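PDB 3N1U: hydrolase, HAD superfamily, subfamily III A from Legionella pneumophila, which probably hydrolyses 3-deoxy-D-manno-octulosonate 8-phosphate to free KDO and inorganic phosphate, a magnesium-dependent step of lipopolysaccharide biosynthesis. Local coordinates for residues Val93-Ala98 and Phe113-Asp118; Ser97-Leu102 and Leu123-Gln128; Lys56-Ala61 and Glu161-Ile166; Asn10-Lys15 and Ala146-Glu151. All coordinates share one frame; numbering follows the deposited sequence.

In the fold
All four contacts lie in the Rossmann-like core of one HAD-type domain, built on a parallel sheet. Interactions 1 and 2 adjoin, with centres about 5 Å apart, and share helix 96-106. They lie on one face of strand 113-117. Interaction 3 joins helices 49-60 and 158-169 on the other face, its centre about 19 Å from that of interaction 1. Interaction 4 ties helix 3-17 to the edge strand 148-149, with its centre about 15 Å from that of interaction 3. Along the chain, interactions 3 and 4 interlock, and both span interactions 1 and 2. Early and late helices thus pack against one sheet, and the calcium-binding Asp118 follows its strand 113-117.

Interaction 1: Val93-Ala98 and Phe113-Asp118; sequences VDKRSA and FAYIGD. With CA (calcium ion), chain B.
Lys95 and Tyr115 alone join these two segments, and they do so through the ends of long side chains. The backbones stay far apart: the nearest CA atoms, of Lys95 and Gly117, are 11.2 Å from each other. Tyr115 OH lies 3.3 Å from Lys95 NZ, and Lys95 CD is equally close to that oxygen. The two side chains cross at about a right angle, so the hydroxyl meets the flank of the lysine chain as well as its amine. Lys95 can span the gap because it is fully extended beyond CG. With chi1 at -174°, the Tyr115 ring swings away from the backbone N and out from the strand toward the lysine.

Asp122 OD1 holds the two polar ends together: it accepts a hydrogen bond from Tyr115 OH and forms a salt bridge with Lys95 NZ, which also pairs with Asp25 OD1 and donates to Ile68 O.

Before the helix, Asp94 OD1 accepts from Arg96 N at 3.2 Å, a capping bond. Arg96 also grips this carboxylate side-on, with Arg96 NE 3.0 Å from Asp94 OD1 and NH2 donating to Asp94 OD2.

Just past the strand, Asp118 OD1 binds a calcium ion at 2.2 Å. Its OD2 takes a hydrogen bond from water 1, itself a calcium ligand. Gln50 of the second subunit also donates to OD2, and Asp25 and Asp27 add ligands to the metal. A metal held by aspartates at strand ends, with a lysine salt-bridged to one of them, is characteristic of the HAD phosphatase active site.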
# COMPACT_ATOMS: atom_id res chain seq x y z
N VAL A 93 -22.69 -2.65 -15.82
CA VAL A 93 -21.71 -3.64 -16.27
C VAL A 93 -21.24 -3.22 -17.66
O VAL A 93 -20.03 -3.12 -17.91
CB VAL A 93 -22.32 -5.06 -16.34
CG1 VAL A 93 -21.47 -5.97 -17.23
CG2 VAL A 93 -22.49 -5.62 -14.92
N ASP A 94 -22.20 -3.01 -18.56
CA ASP A 94 -21.96 -2.23 -19.78
C ASP A 94 -22.35 -0.78 -19.45
O ASP A 94 -23.47 -0.55 -18.98
CB ASP A 94 -22.81 -2.76 -20.95
CG ASP A 94 -22.36 -2.20 -22.30
OD1 ASP A 94 -22.48 -0.97 -22.52
OD2 ASP A 94 -21.90 -2.99 -23.15
N LYS A 95 -21.43 0.16 -19.72
CA LYS A 95 -21.52 1.57 -19.26
C LYS A 95 -22.09 2.54 -20.32
O LYS A 95 -22.34 3.71 -20.02
CB LYS A 95 -20.13 2.05 -18.83
CG LYS A 95 -19.57 1.26 -17.59
CD LYS A 95 -18.29 1.91 -17.05
CE LYS A 95 -17.88 1.25 -15.71
NZ LYS A 95 -16.65 1.88 -15.17
N ARG A 96 -22.30 2.04 -21.54
CA ARG A 96 -22.71 2.91 -22.67
C ARG A 96 -24.04 3.56 -22.38
O ARG A 96 -24.24 4.74 -22.68
CB ARG A 96 -22.75 2.11 -23.98
CG ARG A 96 -21.32 1.69 -24.45
CD ARG A 96 -21.35 0.84 -25.70
NE ARG A 96 -21.94 -0.47 -25.47
CZ ARG A 96 -22.40 -1.28 -26.41
NH1 ARG A 96 -22.38 -0.92 -27.70
NH2 ARG A 96 -22.90 -2.46 -26.07
N SER A 97 -24.97 2.79 -21.82
CA SER A 97 -26.33 3.30 -21.57
C SER A 97 -26.35 4.40 -20.48
O SER A 97 -27.08 5.41 -20.58
CB SER A 97 -27.27 2.14 -21.21
OG SER A 97 -28.54 2.67 -20.96
N ALA A 98 -25.54 4.24 -19.45
CA ALA A 98 -25.45 5.31 -18.45
C ALA A 98 -24.84 6.60 -19.06
O ALA A 98 -25.24 7.69 -18.70
CB ALA A 98 -24.60 4.86 -17.23
N PHE A 113 -17.16 16.00 -22.84
CA PHE A 113 -16.88 15.07 -21.73
C PHE A 113 -15.42 14.62 -21.70
O PHE A 113 -14.82 14.38 -22.76
CB PHE A 113 -17.75 13.80 -21.89
CG PHE A 113 -19.17 13.99 -21.53
CD1 PHE A 113 -19.58 13.98 -20.19
CD2 PHE A 113 -20.14 14.20 -22.55
CE1 PHE A 113 -20.91 14.19 -19.86
CE2 PHE A 113 -21.48 14.40 -22.22
CZ PHE A 113 -21.86 14.40 -20.87
N ALA A 114 -14.86 14.49 -20.48
CA ALA A 114 -13.69 13.66 -20.24
C ALA A 114 -14.13 12.42 -19.49
O ALA A 114 -15.15 12.46 -18.75
CB ALA A 114 -12.59 14.48 -19.43
N TYR A 115 -13.37 11.32 -19.62
CA TYR A 115 -13.66 10.07 -18.95
C TYR A 115 -12.34 9.41 -18.57
O TYR A 115 -11.40 9.33 -19.42
CB TYR A 115 -14.45 9.10 -19.89
CG TYR A 115 -14.89 7.85 -19.13
CD1 TYR A 115 -14.00 6.83 -18.80
CD2 TYR A 115 -16.21 7.72 -18.71
CE1 TYR A 115 -14.43 5.69 -18.11
CE2 TYR A 115 -16.63 6.61 -18.03
CZ TYR A 115 -15.74 5.60 -17.73
OH TYR A 115 -16.21 4.51 -17.03
N ILE A 116 -12.21 9.01 -17.31
CA ILE A 116 -11.01 8.36 -16.80
C ILE A 116 -11.37 6.94 -16.28
O ILE A 116 -12.29 6.74 -15.46
CB ILE A 116 -10.25 9.26 -15.78
CG1 ILE A 116 -8.92 8.60 -15.36
CG2 ILE A 116 -11.16 9.62 -14.55
CD1 ILE A 116 -8.00 9.54 -14.52
N GLY A 117 -10.66 5.97 -16.84
CA GLY A 117 -11.02 4.56 -16.72
C GLY A 117 -9.78 3.70 -16.47
O GLY A 117 -8.65 4.15 -16.65
N ASP A 118 -9.99 2.43 -16.16
CA ASP A 118 -8.86 1.47 -16.03
C ASP A 118 -9.06 0.07 -16.69
O ASP A 118 -8.10 -0.71 -16.79
CB ASP A 118 -8.56 1.26 -14.53
CG ASP A 118 -9.56 0.34 -13.86
OD1 ASP A 118 -10.80 0.62 -13.83
OD2 ASP A 118 -9.09 -0.67 -13.28
CA CA B . -12.62 0.00 -12.77
O HOH W 1 -11.37 -2.04 -12.68
O HOH W 2 -14.46 -1.26 -11.91
O HOH W 3 -13.69 -0.40 -14.92

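Interaction 2: Ser97-Leu102 and Leu123-Gln128; sequences SAYQHL and LPLIQQ
Two helical segments lie side by side here, and both run in broadly the same direction. Their closest CA atoms, of Tyr99 and Leu125, are 7.5 Å apart. No hydrogen bond links them, so side chains alone make the contact.

Tyr99 carries one side of it. Leu125 CD2 packs against the root of this side chain, 3.5 Å from Tyr99 CB and 3.7 Å from Tyr99 CG. The other methyl, Leu125 CD1, also reaches Tyr99 CB, at 3.8 Å. The two side chains point in opposite directions and slide past each other, so the leucine fork lies against the start of the tyrosine rather than its hydroxyl end. Tyr99 CG is anti to the backbone N (chi1 173°), which carries the ring off the helix toward the partner.

One turn after Leu125, Gln128 reaches farther along the same ring. Its chain is extended, and Gln128 OE1 comes to 4.0 Å from Tyr99 CE2. The amide plane is turned 44° from the ring plane. This is loose packing at the solvent-facing border of an otherwise buried contact. The Tyr99 hydroxyl has its polar partner elsewhere, in a hydrogen bond with Asp110 OD1.

Beneath the two helices lies strand 113-117. Phe113 meets the Tyr99 ring edge-to-face, while Tyr115 touches Leu125. Helix 96-106 leads into this central strand and helix 123-128 leads out of it to the parallel strand 131-134. The pair covers part of one face of the sheet, over strand 113-117, with helix 140-145 packed beside helix 123-128 through Leu123, Ile126 and Gln127.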
# COMPACT_ATOMS: atom_id res chain seq x y z
N SER A 97 -24.97 2.79 -21.82
CA SER A 97 -26.33 3.30 -21.57
C SER A 97 -26.35 4.40 -20.48
O SER A 97 -27.08 5.41 -20.58
CB SER A 97 -27.27 2.14 -21.21
OG SER A 97 -28.54 2.67 -20.96
N ALA A 98 -25.54 4.24 -19.45
CA ALA A 98 -25.45 5.31 -18.45
C ALA A 98 -24.84 6.60 -19.06
O ALA A 98 -25.24 7.69 -18.70
CB ALA A 98 -24.60 4.86 -17.23
N TYR A 99 -23.81 6.45 -19.89
CA TYR A 99 -23.22 7.61 -20.54
C TYR A 99 -24.26 8.35 -21.37
O TYR A 99 -24.32 9.59 -21.36
CB TYR A 99 -22.08 7.19 -21.46
CG TYR A 99 -21.57 8.37 -22.29
CD1 TYR A 99 -20.75 9.34 -21.72
CD2 TYR A 99 -21.93 8.51 -23.63
CE1 TYR A 99 -20.29 10.44 -22.48
CE2 TYR A 99 -21.49 9.58 -24.39
CZ TYR A 99 -20.66 10.53 -23.81
OH TYR A 99 -20.23 11.59 -24.58
N GLN A 100 -25.09 7.61 -22.10
CA GLN A 100 -26.07 8.27 -22.98
C GLN A 100 -27.12 9.01 -22.14
O GLN A 100 -27.57 10.10 -22.53
CB GLN A 100 -26.70 7.26 -23.99
CG GLN A 100 -27.61 7.92 -25.07
CD GLN A 100 -26.92 8.99 -25.93
OE1 GLN A 100 -25.72 8.90 -26.26
NE2 GLN A 100 -27.69 10.02 -26.28
N HIS A 101 -27.47 8.44 -20.99
CA HIS A 101 -28.41 9.08 -20.08
C HIS A 101 -27.82 10.35 -19.49
O HIS A 101 -28.51 11.39 -19.41
CB HIS A 101 -28.78 8.13 -18.93
CG HIS A 101 -29.78 8.72 -17.98
ND1 HIS A 101 -29.41 9.58 -16.97
CD2 HIS A 101 -31.12 8.60 -17.90
CE1 HIS A 101 -30.48 9.95 -16.30
NE2 HIS A 101 -31.54 9.39 -16.85
N LEU A 102 -26.55 10.28 -19.09
CA LEU A 102 -25.86 11.47 -18.56
C LEU A 102 -25.77 12.56 -19.64
O LEU A 102 -25.97 13.75 -19.37
CB LEU A 102 -24.46 11.09 -18.09
CG LEU A 102 -23.64 12.25 -17.51
CD1 LEU A 102 -24.24 12.88 -16.26
CD2 LEU A 102 -22.18 11.79 -17.27
N LEU A 123 -13.57 1.15 -22.02
CA LEU A 123 -13.01 1.42 -23.36
C LEU A 123 -13.93 2.18 -24.35
O LEU A 123 -13.50 3.15 -24.97
CB LEU A 123 -12.57 0.10 -24.02
CG LEU A 123 -11.07 -0.13 -24.07
CD1 LEU A 123 -10.92 -1.45 -24.84
CD2 LEU A 123 -10.46 1.07 -24.85
N PRO A 124 -15.19 1.74 -24.51
CA PRO A 124 -16.04 2.48 -25.48
C PRO A 124 -16.30 3.93 -25.06
O PRO A 124 -16.45 4.77 -25.93
CB PRO A 124 -17.37 1.71 -25.44
CG PRO A 124 -16.99 0.30 -24.92
CD PRO A 124 -15.87 0.55 -23.97
N LEU A 125 -16.38 4.21 -23.75
CA LEU A 125 -16.53 5.57 -23.28
C LEU A 125 -15.24 6.38 -23.47
O LEU A 125 -15.26 7.52 -23.95
CB LEU A 125 -17.04 5.61 -21.83
CG LEU A 125 -18.44 4.97 -21.68
CD1 LEU A 125 -18.96 5.39 -20.33
CD2 LEU A 125 -19.39 5.45 -22.77
N ILE A 126 -14.11 5.77 -23.15
CA ILE A 126 -12.83 6.42 -23.35
C ILE A 126 -12.62 6.83 -24.84
O ILE A 126 -12.12 7.91 -25.13
CB ILE A 126 -11.73 5.49 -22.85
CG1 ILE A 126 -11.64 5.62 -21.33
CG2 ILE A 126 -10.36 5.89 -23.45
CD1 ILE A 126 -10.70 4.59 -20.73
N GLN A 127 -13.02 5.96 -25.77
CA GLN A 127 -12.90 6.26 -27.21
C GLN A 127 -13.93 7.27 -27.72
O GLN A 127 -13.65 8.04 -28.68
CB GLN A 127 -12.98 4.96 -28.01
CG GLN A 127 -11.85 4.03 -27.61
CD GLN A 127 -11.75 2.77 -28.48
OE1 GLN A 127 -12.47 1.79 -28.29
NE2 GLN A 127 -10.79 2.78 -29.41
N GLN A 128 -15.10 7.31 -27.09
CA GLN A 128 -16.19 8.20 -27.58
C GLN A 128 -16.07 9.66 -27.16
O GLN A 128 -16.39 10.56 -27.93
CB GLN A 128 -17.54 7.67 -27.10
CG GLN A 128 -18.72 8.24 -27.86
CD GLN A 128 -19.99 7.50 -27.51
OE1 GLN A 128 -19.99 6.64 -26.60
NE2 GLN A 128 -21.06 7.84 -28.17

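Interaction 3: Lys56-Ala61 and Glu161-Ile166; sequences KLLMAA and ELCDLI
Leu58 points from its helix toward the neighbouring one and divides its two methyls between Cys163 and Ile166. CD1 goes to the sulfur: Leu58 CD1 is 3.6 Å from Cys163 SG, and the branching carbon Leu58 CG is 3.9 Å from the same atom. CD2 turns the other way, toward the next turn of the helix. Leu58 CD2 lies 4.1 Å from Ile166 CG2 and 3.9 Å from the backbone oxygen, Cys163 O. The leucine fork thus sits astride the surface between residues one turn apart.

Torsions place the groups. Cys163 SG stands anti to its carbonyl carbon (chi1 -64°), which puts the sulfur beside the Leu58 fork. Ile166 offers its CG2 branch, and its side chain crosses that of Leu58 at about a right angle. That contact is therefore one methyl on another, not two chains lying alongside.

Leu58 CA and Cys163 CA are 6.5 Å apart. The small Cys163 side chain is consistent with this close approach of the backbones. No hydrogen bond passes between the segments, and all three touching residues are buried, so the contact is purely apolar packing.

Around this point the core continues on several sides. Leu58 also touches Val65 of strand 64-68, the loop residue Ile63, and Leu167 of helix 158-169. Leu162 and Ile166 rest on Ile116 and Ala114 of strand 113-117. Helix 173-181 closes over Leu57 and Ala61 through Ala176, and Leu57 meets Leu120 of the third subunit.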
# COMPACT_ATOMS: atom_id res chain seq x y z
N LYS A 56 -13.59 18.53 -6.18
CA LYS A 56 -14.19 19.74 -5.63
C LYS A 56 -13.73 21.01 -6.33
O LYS A 56 -14.50 21.99 -6.44
CB LYS A 56 -13.91 19.86 -4.12
CG LYS A 56 -14.62 18.81 -3.27
CD LYS A 56 -14.05 18.91 -1.86
CE LYS A 56 -14.90 18.15 -0.87
NZ LYS A 56 -14.31 18.40 0.49
N LEU A 57 -12.47 21.01 -6.78
CA LEU A 57 -11.98 22.16 -7.54
C LEU A 57 -12.68 22.26 -8.89
O LEU A 57 -12.99 23.37 -9.35
CB LEU A 57 -10.48 22.08 -7.74
CG LEU A 57 -9.60 22.31 -6.47
CD1 LEU A 57 -8.11 21.93 -6.66
CD2 LEU A 57 -9.71 23.73 -6.00
N LEU A 58 -12.86 21.13 -9.56
CA LEU A 58 -13.62 21.23 -10.83
C LEU A 58 -14.98 21.83 -10.59
O LEU A 58 -15.44 22.75 -11.29
CB LEU A 58 -13.80 19.84 -11.48
CG LEU A 58 -12.55 19.21 -12.12
CD1 LEU A 58 -12.93 17.85 -12.76
CD2 LEU A 58 -11.97 20.15 -13.16
N MSE A 59 -15.67 21.31 -9.60
CA MSE A 59 -17.03 21.80 -9.35
C MSE A 59 -17.08 23.28 -8.91
O MSE A 59 -18.03 23.99 -9.29
CB MSE A 59 -17.72 20.87 -8.32
CG MSE A 59 -17.97 19.44 -8.93
SE MSE A 59 -19.06 18.36 -7.68
CE MSE A 59 -17.58 17.77 -6.63
N ALA A 60 -16.08 23.73 -8.13
CA ALA A 60 -15.97 25.14 -7.75
C ALA A 60 -15.77 26.02 -8.97
O ALA A 60 -16.17 27.18 -8.96
CB ALA A 60 -14.81 25.37 -6.72
N ALA A 61 -15.15 25.47 -10.02
CA ALA A 61 -14.89 26.19 -11.29
C ALA A 61 -16.02 26.05 -12.33
O ALA A 61 -15.86 26.50 -13.47
CB ALA A 61 -13.62 25.67 -11.93
N GLU A 161 -4.61 14.61 -11.05
CA GLU A 161 -3.67 15.03 -12.13
C GLU A 161 -4.50 15.45 -13.35
O GLU A 161 -4.22 16.46 -13.99
CB GLU A 161 -2.80 13.82 -12.48
CG GLU A 161 -1.62 14.06 -13.37
CD GLU A 161 -0.80 12.73 -13.56
OE1 GLU A 161 -0.71 11.94 -12.61
OE2 GLU A 161 -0.32 12.51 -14.67
N LEU A 162 -5.55 14.68 -13.64
CA LEU A 162 -6.51 15.06 -14.72
C LEU A 162 -7.29 16.35 -14.40
O LEU A 162 -7.48 17.22 -15.28
CB LEU A 162 -7.45 13.85 -15.01
CG LEU A 162 -8.54 14.09 -16.08
CD1 LEU A 162 -7.84 14.69 -17.34
CD2 LEU A 162 -9.20 12.75 -16.34
N CYS A 163 -7.80 16.46 -13.15
CA CYS A 163 -8.47 17.68 -12.73
C CYS A 163 -7.59 18.92 -12.98
O CYS A 163 -8.06 19.88 -13.54
CB CYS A 163 -8.92 17.62 -11.27
SG CYS A 163 -10.14 16.37 -10.97
N ASP A 164 -6.33 18.86 -12.58
CA ASP A 164 -5.38 19.98 -12.71
C ASP A 164 -5.08 20.27 -14.18
O ASP A 164 -5.07 21.42 -14.56
CB ASP A 164 -4.07 19.71 -11.95
CG ASP A 164 -4.22 19.84 -10.44
OD1 ASP A 164 -5.33 20.17 -9.94
OD2 ASP A 164 -3.20 19.58 -9.75
N LEU A 165 -4.90 19.22 -15.01
CA LEU A 165 -4.75 19.43 -16.47
C LEU A 165 -5.91 20.25 -17.06
O LEU A 165 -5.70 21.22 -17.80
CB LEU A 165 -4.67 18.07 -17.20
CG LEU A 165 -4.61 18.20 -18.74
CD1 LEU A 165 -3.15 18.59 -19.11
CD2 LEU A 165 -5.01 16.89 -19.39
N ILE A 166 -7.12 19.87 -16.71
CA ILE A 166 -8.33 20.52 -17.25
C ILE A 166 -8.38 22.00 -16.75
O ILE A 166 -8.54 22.97 -17.55
CB ILE A 166 -9.59 19.73 -16.87
CG1 ILE A 166 -9.65 18.35 -17.61
CG2 ILE A 166 -10.90 20.55 -17.13
CD1 ILE A 166 -10.67 17.38 -16.98

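Interaction 4: Asn10-Lys15 and Ala146-Glu151; sequences NELLEK and ADWRTE. With CA (calcium ion), chain C.
Leu12 packs on Trp148 where helix 3-17 covers the edge strand 148-149 of the HAD-type Rossmann-like sheet.

The apolar part is a CH-pi contact. Leu12 CD2 sits over one face of the indole, 3.8 Å from the centroid of the five-membered ring of Trp148 and 19° off its normal. Leu12 CD2 lies 3.7 Å from Trp148 NE1. The second methyl, Leu12 CD1, meets the base of the ring, 3.8 Å from Trp148 CB. A chi1 of 169° turns the Leu12 fork so that both methyls face the indole. Leu165 and Leu131 extend this apolar patch.

The electrostatic part is looser. Lys15 bends at its last torsion (chi4 -84°), and Lys15 NZ stands 3.5 Å from Asp147 OD1. Their side chains cross at about a right angle. The amine donates to Gly130 O, so its firmer hold is on the backbone next to strand 131-134. The calcium ion, and more weakly the lysine, probably keep Asp147 ionised.

Asp147 chelates this calcium ion with both oxygens, in a site separate from the one at Asp118. Waters 5 and 6 add ligands. Asp147 OD1 lies 2.6 Å from the calcium ion, and Asp147 OD2, which also accepts from Gly132 N, lies 2.8 Å from it.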
# COMPACT_ATOMS: atom_id res chain seq x y z
N ASN A 10 -0.04 20.37 -27.25
CA ASN A 10 -1.10 21.29 -27.69
C ASN A 10 -2.41 20.59 -28.02
O ASN A 10 -3.49 21.09 -27.67
CB ASN A 10 -0.66 22.11 -28.85
CG ASN A 10 -0.40 23.51 -28.46
OD1 ASN A 10 0.50 23.78 -27.67
ND2 ASN A 10 -1.19 24.44 -28.99
N GLU A 11 -2.32 19.44 -28.68
CA GLU A 11 -3.54 18.69 -29.03
C GLU A 11 -4.26 18.21 -27.77
O GLU A 11 -5.47 18.21 -27.71
CB GLU A 11 -3.20 17.50 -29.94
CG GLU A 11 -3.02 17.95 -31.42
CD GLU A 11 -2.35 16.89 -32.33
OE1 GLU A 11 -2.21 15.74 -31.89
OE2 GLU A 11 -1.97 17.21 -33.48
N LEU A 12 -3.49 17.84 -26.75
CA LEU A 12 -4.07 17.42 -25.48
C LEU A 12 -4.75 18.62 -24.78
O LEU A 12 -5.88 18.52 -24.29
CB LEU A 12 -2.98 16.79 -24.59
CG LEU A 12 -3.37 16.53 -23.13
CD1 LEU A 12 -4.43 15.41 -22.97
CD2 LEU A 12 -2.14 16.22 -22.27
N LEU A 13 -4.05 19.75 -24.74
CA LEU A 13 -4.61 20.98 -24.18
C LEU A 13 -5.90 21.42 -24.90
O LEU A 13 -6.85 21.86 -24.23
CB LEU A 13 -3.57 22.14 -24.21
CG LEU A 13 -2.43 21.98 -23.17
CD1 LEU A 13 -1.45 23.19 -23.19
CD2 LEU A 13 -2.90 21.70 -21.72
N GLU A 14 -5.92 21.33 -26.23
CA GLU A 14 -7.15 21.64 -26.98
C GLU A 14 -8.34 20.71 -26.62
O GLU A 14 -9.48 21.17 -26.57
CB GLU A 14 -6.91 21.63 -28.49
CG GLU A 14 -5.98 22.76 -28.96
CD GLU A 14 -6.49 24.18 -28.61
OE1 GLU A 14 -7.67 24.49 -28.91
OE2 GLU A 14 -5.71 24.98 -28.05
N LYS A 15 -8.09 19.42 -26.42
CA LYS A 15 -9.14 18.54 -25.87
C LYS A 15 -9.64 18.98 -24.49
O LYS A 15 -10.86 19.03 -24.24
CB LYS A 15 -8.70 17.07 -25.84
CG LYS A 15 -8.30 16.46 -27.20
CD LYS A 15 -7.75 15.05 -26.97
CE LYS A 15 -7.71 14.28 -28.27
NZ LYS A 15 -9.08 13.68 -28.52
N ALA A 146 -6.48 5.07 -25.04
CA ALA A 146 -6.81 6.34 -24.42
C ALA A 146 -6.13 7.51 -25.12
O ALA A 146 -5.08 7.34 -25.74
CB ALA A 146 -6.36 6.29 -22.91
N ASP A 147 -6.71 8.71 -25.02
CA ASP A 147 -6.03 9.91 -25.54
C ASP A 147 -4.80 10.29 -24.74
O ASP A 147 -3.89 10.93 -25.26
CB ASP A 147 -6.98 11.09 -25.52
CG ASP A 147 -8.15 10.87 -26.45
OD1 ASP A 147 -7.91 10.50 -27.62
OD2 ASP A 147 -9.31 10.99 -26.00
N TRP A 148 -4.79 9.90 -23.46
CA TRP A 148 -3.76 10.33 -22.50
C TRP A 148 -3.75 9.38 -21.34
O TRP A 148 -4.77 8.77 -21.01
CB TRP A 148 -4.09 11.75 -21.99
CG TRP A 148 -3.02 12.39 -21.10
CD1 TRP A 148 -1.75 12.67 -21.45
CD2 TRP A 148 -3.18 12.86 -19.74
NE1 TRP A 148 -1.08 13.26 -20.40
CE2 TRP A 148 -1.93 13.40 -19.34
CE3 TRP A 148 -4.27 12.89 -18.83
CZ2 TRP A 148 -1.70 13.94 -18.05
CZ3 TRP A 148 -4.04 13.43 -17.53
CH2 TRP A 148 -2.77 13.95 -17.16
N ARG A 149 -2.62 9.25 -20.68
CA ARG A 149 -2.55 8.47 -19.46
C ARG A 149 -1.92 9.29 -18.37
O ARG A 149 -1.04 10.15 -18.63
CB ARG A 149 -1.73 7.17 -19.67
CG ARG A 149 -0.24 7.41 -19.89
CD ARG A 149 0.45 6.04 -20.02
NE ARG A 149 0.13 5.44 -21.32
CZ ARG A 149 0.65 4.29 -21.76
NH1 ARG A 149 1.52 3.61 -20.99
NH2 ARG A 149 0.34 3.83 -22.97
N THR A 150 -2.37 9.07 -17.14
CA THR A 150 -1.79 9.81 -16.01
C THR A 150 -0.45 9.17 -15.61
O THR A 150 -0.19 7.99 -15.98
CB THR A 150 -2.75 9.79 -14.79
OG1 THR A 150 -3.02 8.42 -14.41
CG2 THR A 150 -4.09 10.52 -15.17
N GLU A 151 0.38 9.92 -14.88
CA GLU A 151 1.62 9.38 -14.33
C GLU A 151 1.25 8.55 -13.13
O GLU A 151 1.78 7.46 -12.92
CB GLU A 151 2.59 10.50 -13.92
CG GLU A 151 2.99 11.41 -15.09
CD GLU A 151 3.91 10.71 -16.10
OE1 GLU A 151 5.15 10.74 -15.87
OE2 GLU A 151 3.41 10.15 -17.12
CA CA C . -10.26 9.68 -28.27
O HOH W 4 -11.73 9.57 -27.10
O HOH W 5 -9.61 7.43 -26.96
O HOH W 6 -12.01 11.49 -28.94
O HOH W 7 -9.63 10.55 -30.01